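COG1633: Uncharacterized conserved protein (Magnetospirillum magnetotacticum, PDB 2OH3) is of unknown function but binds zinc and is probably a rubrerythrin-like member of the ferritin-like proteins. Local coordinates at residues A[17-28]-A[43-54]. Sequence-based numbering, arbitrary orientation. Where two conformers were deposited one is given.
Sequences ETEAAERYVELA and FRDMARFSTLHG. With IMD (imidazole), chain C.
Met46 CB sits over the centre of one face of the Tyr24 ring, 3.5 Å from its centroid, while Phe43 CD1 meets the ring edge, 3.6 Å from Tyr24 CD1. Leu27 CB lies over a face of the Phe43 ring, and Ala28 CB, small enough to fit, rests 3.2 Å from CZ on a face of the Arg44 guanidinium, which also pairs with Asp29. The edge of the His53 ring faces Glu17: ND1 donates to OE2 (3.1 Å, 152°), arriving from above the carboxylate plane. With its chain bent at chi2 (-58°), Glu17 also brings OE1 to N3 of a bound imidazole (2.7 Å), probably a crystallisation additive, so one carboxylate serves two rings. Ala21 and Ala47 let the backbones close to 4.5 Å between their CA atoms. With an alanine at Tyr24, Met46 CB is likely to lose its aromatic platform and Glu105, a zinc ligand, its hydrogen bond with the phenol. Segments 17-28 and 43-54, on helices 6-33 and 37-61, run antiparallel, their N-to-C directions 158° apart, as in the four-helix bundle of ferritin-like proteins; helix 94-118 packs on Tyr24, Leu27 and Phe43, and helix 122-148 on Met46 and Phe49.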
loop_
_atom_site.group_PDB
_atom_site.type_symbol
_atom_site.label_atom_id
_atom_site.label_comp_id
_atom_site.label_asym_id
_atom_site.label_seq_id
_atom_site.Cartn_x
_atom_site.Cartn_y
_atom_site.Cartn_z
ATOM N N GLU A 17 -10.733 3.799 6.528
ATOM C CA GLU A 17 -10.415 4.539 7.746
ATOM C C GLU A 17 -9.188 4.039 8.490
ATOM O O GLU A 17 -8.392 4.837 8.959
ATOM C CB GLU A 17 -11.619 4.518 8.706
ATOM C CG GLU A 17 -12.782 5.387 8.210
ATOM C CD GLU A 17 -12.349 6.857 8.017
ATOM O OE1 GLU A 17 -11.239 7.186 8.510
ATOM O OE2 GLU A 17 -13.065 7.660 7.361
ATOM N N THR A 18 -9.026 2.739 8.621
ATOM C CA THR A 18 -7.786 2.196 9.147
ATOM C C THR A 18 -6.578 2.687 8.315
ATOM O O THR A 18 -5.560 3.148 8.855
ATOM C CB THR A 18 -7.863 0.652 9.163
ATOM O OG1 THR A 18 -9.009 0.267 9.930
ATOM C CG2 THR A 18 -6.638 0.032 9.795
ATOM N N GLU A 19 -6.722 2.619 6.998
ATOM C CA GLU A 19 -5.691 3.097 6.108
ATOM C C GLU A 19 -5.457 4.593 6.327
ATOM O O GLU A 19 -4.333 4.986 6.515
ATOM C CB GLU A 19 -6.030 2.777 4.641
ATOM C CG GLU A 19 -5.085 3.420 3.633
ATOM C CD GLU A 19 -3.728 2.719 3.490
ATOM O OE1 GLU A 19 -3.399 1.811 4.268
ATOM O OE2 GLU A 19 -2.967 3.052 2.544
ATOM N N ALA A 20 -6.496 5.423 6.309
ATOM C CA ALA A 20 -6.326 6.868 6.492
ATOM C C ALA A 20 -5.611 7.217 7.792
ATOM O O ALA A 20 -4.706 8.040 7.803
ATOM C CB ALA A 20 -7.637 7.594 6.422
ATOM N N ALA A 21 -6.009 6.608 8.896
ATOM C CA ALA A 21 -5.328 6.853 10.150
ATOM C C ALA A 21 -3.834 6.606 10.093
ATOM O O ALA A 21 -3.078 7.397 10.638
ATOM C CB ALA A 21 -5.928 6.017 11.277
ATOM N N GLU A 22 -3.416 5.478 9.537
ATOM C CA GLU A 22 -2.006 5.171 9.394
ATOM C C GLU A 22 -1.274 6.135 8.493
ATOM O O GLU A 22 -0.143 6.498 8.774
ATOM C CB GLU A 22 -1.797 3.787 8.767
ATOM C CG GLU A 22 -2.061 2.655 9.697
ATOM C CD GLU A 22 -2.058 1.319 8.969
ATOM O OE1 GLU A 22 -1.370 1.215 7.900
ATOM O OE2 GLU A 22 -2.731 0.390 9.504
ATOM N N ARG A 23 -1.884 6.490 7.379
ATOM C CA ARG A 23 -1.207 7.335 6.388
ATOM C C ARG A 23 -1.035 8.777 6.877
ATOM O O ARG A 23 -0.018 9.426 6.615
ATOM C CB ARG A 23 -1.980 7.375 5.091
ATOM C CG ARG A 23 -2.102 6.047 4.309
ATOM C CD ARG A 23 -0.850 5.605 3.624
ATOM N NE ARG A 23 0.186 5.195 4.556
ATOM C CZ ARG A 23 0.142 4.162 5.389
ATOM N NH1 ARG A 23 -0.881 3.335 5.449
ATOM N NH2 ARG A 23 1.173 3.937 6.183
ATOM N N TYR A 24 -2.085 9.291 7.496
ATOM C CA TYR A 24 -2.029 10.599 8.172
ATOM C C TYR A 24 -1.083 10.705 9.358
ATOM O O TYR A 24 -0.456 11.730 9.501
ATOM C CB TYR A 24 -3.417 11.045 8.564
ATOM C CG TYR A 24 -4.208 11.647 7.417
ATOM C CD1 TYR A 24 -3.757 12.792 6.782
ATOM C CD2 TYR A 24 -5.421 11.117 7.023
ATOM C CE1 TYR A 24 -4.453 13.362 5.741
ATOM C CE2 TYR A 24 -6.169 11.715 6.021
ATOM C CZ TYR A 24 -5.643 12.821 5.354
ATOM O OH TYR A 24 -6.316 13.453 4.350
ATOM N N VAL A 25 -0.988 9.686 10.231
ATOM C CA VAL A 25 0.003 9.711 11.289
ATOM C C VAL A 25 1.379 9.833 10.691
ATOM O O VAL A 25 2.205 10.627 11.132
ATOM C CB VAL A 25 -0.075 8.477 12.176
ATOM C CG1 VAL A 25 1.144 8.368 13.067
ATOM C CG2 VAL A 25 -1.342 8.540 13.045
ATOM N N GLU A 26 1.615 9.054 9.649
ATOM C CA GLU A 26 2.875 9.031 8.914
ATOM C C GLU A 26 3.213 10.400 8.324
ATOM O O GLU A 26 4.318 10.903 8.507
ATOM C CB GLU A 26 2.746 7.911 7.865
ATOM C CG GLU A 26 3.873 7.642 7.020
ATOM C CD GLU A 26 3.642 6.343 6.214
ATOM O OE1 GLU A 26 2.901 6.397 5.209
ATOM O OE2 GLU A 26 4.177 5.273 6.607
ATOM N N LEU A 27 2.245 11.022 7.665
ATOM C CA LEU A 27 2.445 12.361 7.138
ATOM C C LEU A 27 2.635 13.411 8.249
ATOM O O LEU A 27 3.477 14.306 8.105
ATOM C CB LEU A 27 1.287 12.780 6.198
ATOM C CG LEU A 27 1.055 12.027 4.881
ATOM C CD1 LEU A 27 -0.255 12.496 4.294
ATOM C CD2 LEU A 27 2.188 12.226 3.890
ATOM N N ALA A 28 1.877 13.294 9.344
ATOM C CA ALA A 28 2.043 14.185 10.495
ATOM C C ALA A 28 3.484 14.111 11.003
ATOM O O ALA A 28 4.134 15.115 11.225
ATOM C CB ALA A 28 1.079 13.784 11.608
ATOM N N PHE A 43 -2.804 17.178 9.600
ATOM C CA PHE A 43 -2.751 15.711 9.519
ATOM C C PHE A 43 -3.032 14.974 10.856
ATOM O O PHE A 43 -3.574 13.855 10.852
ATOM C CB PHE A 43 -1.394 15.261 8.985
ATOM C CG PHE A 43 -1.079 15.750 7.584
ATOM C CD1 PHE A 43 -2.070 15.930 6.655
ATOM C CD2 PHE A 43 0.241 15.979 7.194
ATOM C CE1 PHE A 43 -1.765 16.357 5.399
ATOM C CE2 PHE A 43 0.530 16.449 5.934
ATOM C CZ PHE A 43 -0.452 16.621 5.055
ATOM N N ARG A 44 -2.694 15.586 11.979
ATOM C CA ARG A 44 -3.130 14.989 13.241
ATOM C C ARG A 44 -4.652 15.027 13.359
ATOM O O ARG A 44 -5.267 14.074 13.841
ATOM C CB ARG A 44 -2.489 15.652 14.446
ATOM C CG ARG A 44 -1.033 15.531 14.475
ATOM C CD ARG A 44 -0.531 14.171 14.908
ATOM N NE ARG A 44 0.914 14.300 14.966
ATOM C CZ ARG A 44 1.800 13.347 14.721
ATOM N NH1 ARG A 44 1.411 12.093 14.432
ATOM N NH2 ARG A 44 3.095 13.682 14.776
ATOM N N ASP A 45 -5.258 16.115 12.903
ATOM C CA ASP A 45 -6.698 16.320 12.994
ATOM C C ASP A 45 -7.397 15.238 12.178
ATOM O O ASP A 45 -8.340 14.571 12.635
ATOM C CB ASP A 45 -7.013 17.720 12.483
ATOM C CG ASP A 45 -8.475 18.133 12.661
ATOM O OD1 ASP A 45 -9.085 17.898 13.732
ATOM O OD2 ASP A 45 -9.001 18.745 11.699
HETATM N N MSE A 46 -6.885 15.033 10.981
HETATM C CA MSE A 46 -7.417 14.034 10.065
HETATM C C MSE A 46 -7.266 12.614 10.611
HETATM O O MSE A 46 -8.180 11.806 10.458
HETATM C CB MSE A 46 -6.736 14.146 8.696
HETATM C CG MSE A 46 -7.032 15.403 7.795
HETATM SE SE MSE A 46 -8.949 15.578 7.296
HETATM C CE MSE A 46 -9.252 14.159 6.776
ATOM N N ALA A 47 -6.119 12.310 11.212
ATOM C CA ALA A 47 -5.866 10.991 11.766
ATOM C C ALA A 47 -6.856 10.765 12.913
ATOM O O ALA A 47 -7.300 9.650 13.141
ATOM C CB ALA A 47 -4.442 10.877 12.291
ATOM N N ARG A 48 -7.152 11.826 13.640
ATOM C CA ARG A 48 -8.089 11.715 14.757
ATOM C C ARG A 48 -9.504 11.502 14.276
ATOM O O ARG A 48 -10.235 10.733 14.872
ATOM C CB ARG A 48 -7.996 12.942 15.667
ATOM C CG ARG A 48 -8.983 12.916 16.829
ATOM C CD ARG A 48 -8.664 11.812 17.765
ATOM N NE ARG A 48 -9.617 11.797 18.871
ATOM C CZ ARG A 48 -9.945 10.712 19.566
ATOM N NH1 ARG A 48 -9.404 9.519 19.279
ATOM N NH2 ARG A 48 -10.836 10.816 20.555
ATOM N N PHE A 49 -9.900 12.188 13.201
ATOM C CA PHE A 49 -11.197 11.966 12.597
ATOM C C PHE A 49 -11.290 10.479 12.185
ATOM O O PHE A 49 -12.341 9.830 12.402
ATOM C CB PHE A 49 -11.417 12.894 11.376
ATOM C CG PHE A 49 -12.625 12.519 10.553
ATOM C CD1 PHE A 49 -12.555 11.504 9.607
ATOM C CD2 PHE A 49 -13.834 13.147 10.749
ATOM C CE1 PHE A 49 -13.684 11.134 8.841
ATOM C CE2 PHE A 49 -14.978 12.768 10.001
ATOM C CZ PHE A 49 -14.888 11.767 9.047
ATOM N N SER A 50 -10.218 9.930 11.583
ATOM C CA SER A 50 -10.236 8.514 11.177
ATOM C C SER A 50 -10.572 7.576 12.324
ATOM O O SER A 50 -11.396 6.711 12.182
ATOM C CB SER A 50 -8.905 8.058 10.617
ATOM O OG SER A 50 -8.924 6.651 10.497
ATOM N N THR A 51 -9.902 7.743 13.445
ATOM C CA THR A 51 -10.132 6.937 14.612
ATOM C C THR A 51 -11.569 7.011 15.089
ATOM O O THR A 51 -12.180 5.974 15.370
ATOM C CB THR A 51 -9.205 7.390 15.720
ATOM O OG1 THR A 51 -7.865 7.229 15.250
ATOM C CG2 THR A 51 -9.430 6.601 16.972
ATOM N N LEU A 52 -12.095 8.230 15.191
ATOM C CA LEU A 52 -13.460 8.454 15.657
ATOM C C LEU A 52 -14.495 7.849 14.729
ATOM O O LEU A 52 -15.408 7.142 15.163
ATOM C CB LEU A 52 -13.725 9.954 15.823
ATOM C CG LEU A 52 -12.991 10.625 16.976
ATOM C CD1 LEU A 52 -13.240 12.105 16.936
ATOM C CD2 LEU A 52 -13.442 10.057 18.316
ATOM N N HIS A 53 -14.331 8.122 13.447
ATOM C CA HIS A 53 -15.193 7.601 12.405
ATOM C C HIS A 53 -15.083 6.079 12.237
ATOM O O HIS A 53 -16.087 5.370 12.145
ATOM C CB HIS A 53 -14.871 8.283 11.045
ATOM C CG HIS A 53 -15.996 8.196 10.062
ATOM N ND1 HIS A 53 -15.853 7.684 8.787
ATOM C CD2 HIS A 53 -17.310 8.523 10.195
ATOM C CE1 HIS A 53 -17.028 7.714 8.174
ATOM N NE2 HIS A 53 -17.925 8.221 9.001
ATOM N N GLY A 54 -13.856 5.592 12.180
ATOM C CA GLY A 54 -13.609 4.166 12.189
ATOM C C GLY A 54 -14.296 3.463 13.337
ATOM O O GLY A 54 -14.802 2.355 13.158
HETATM N N1 IMD C . -10.551 11.372 6.082
HETATM C C2 IMD C . -11.259 10.267 6.321
HETATM N N3 IMD C . -10.668 9.631 7.400
HETATM C C4 IMD C . -9.617 10.343 7.801
HETATM C C5 IMD C . -9.544 11.439 6.987
#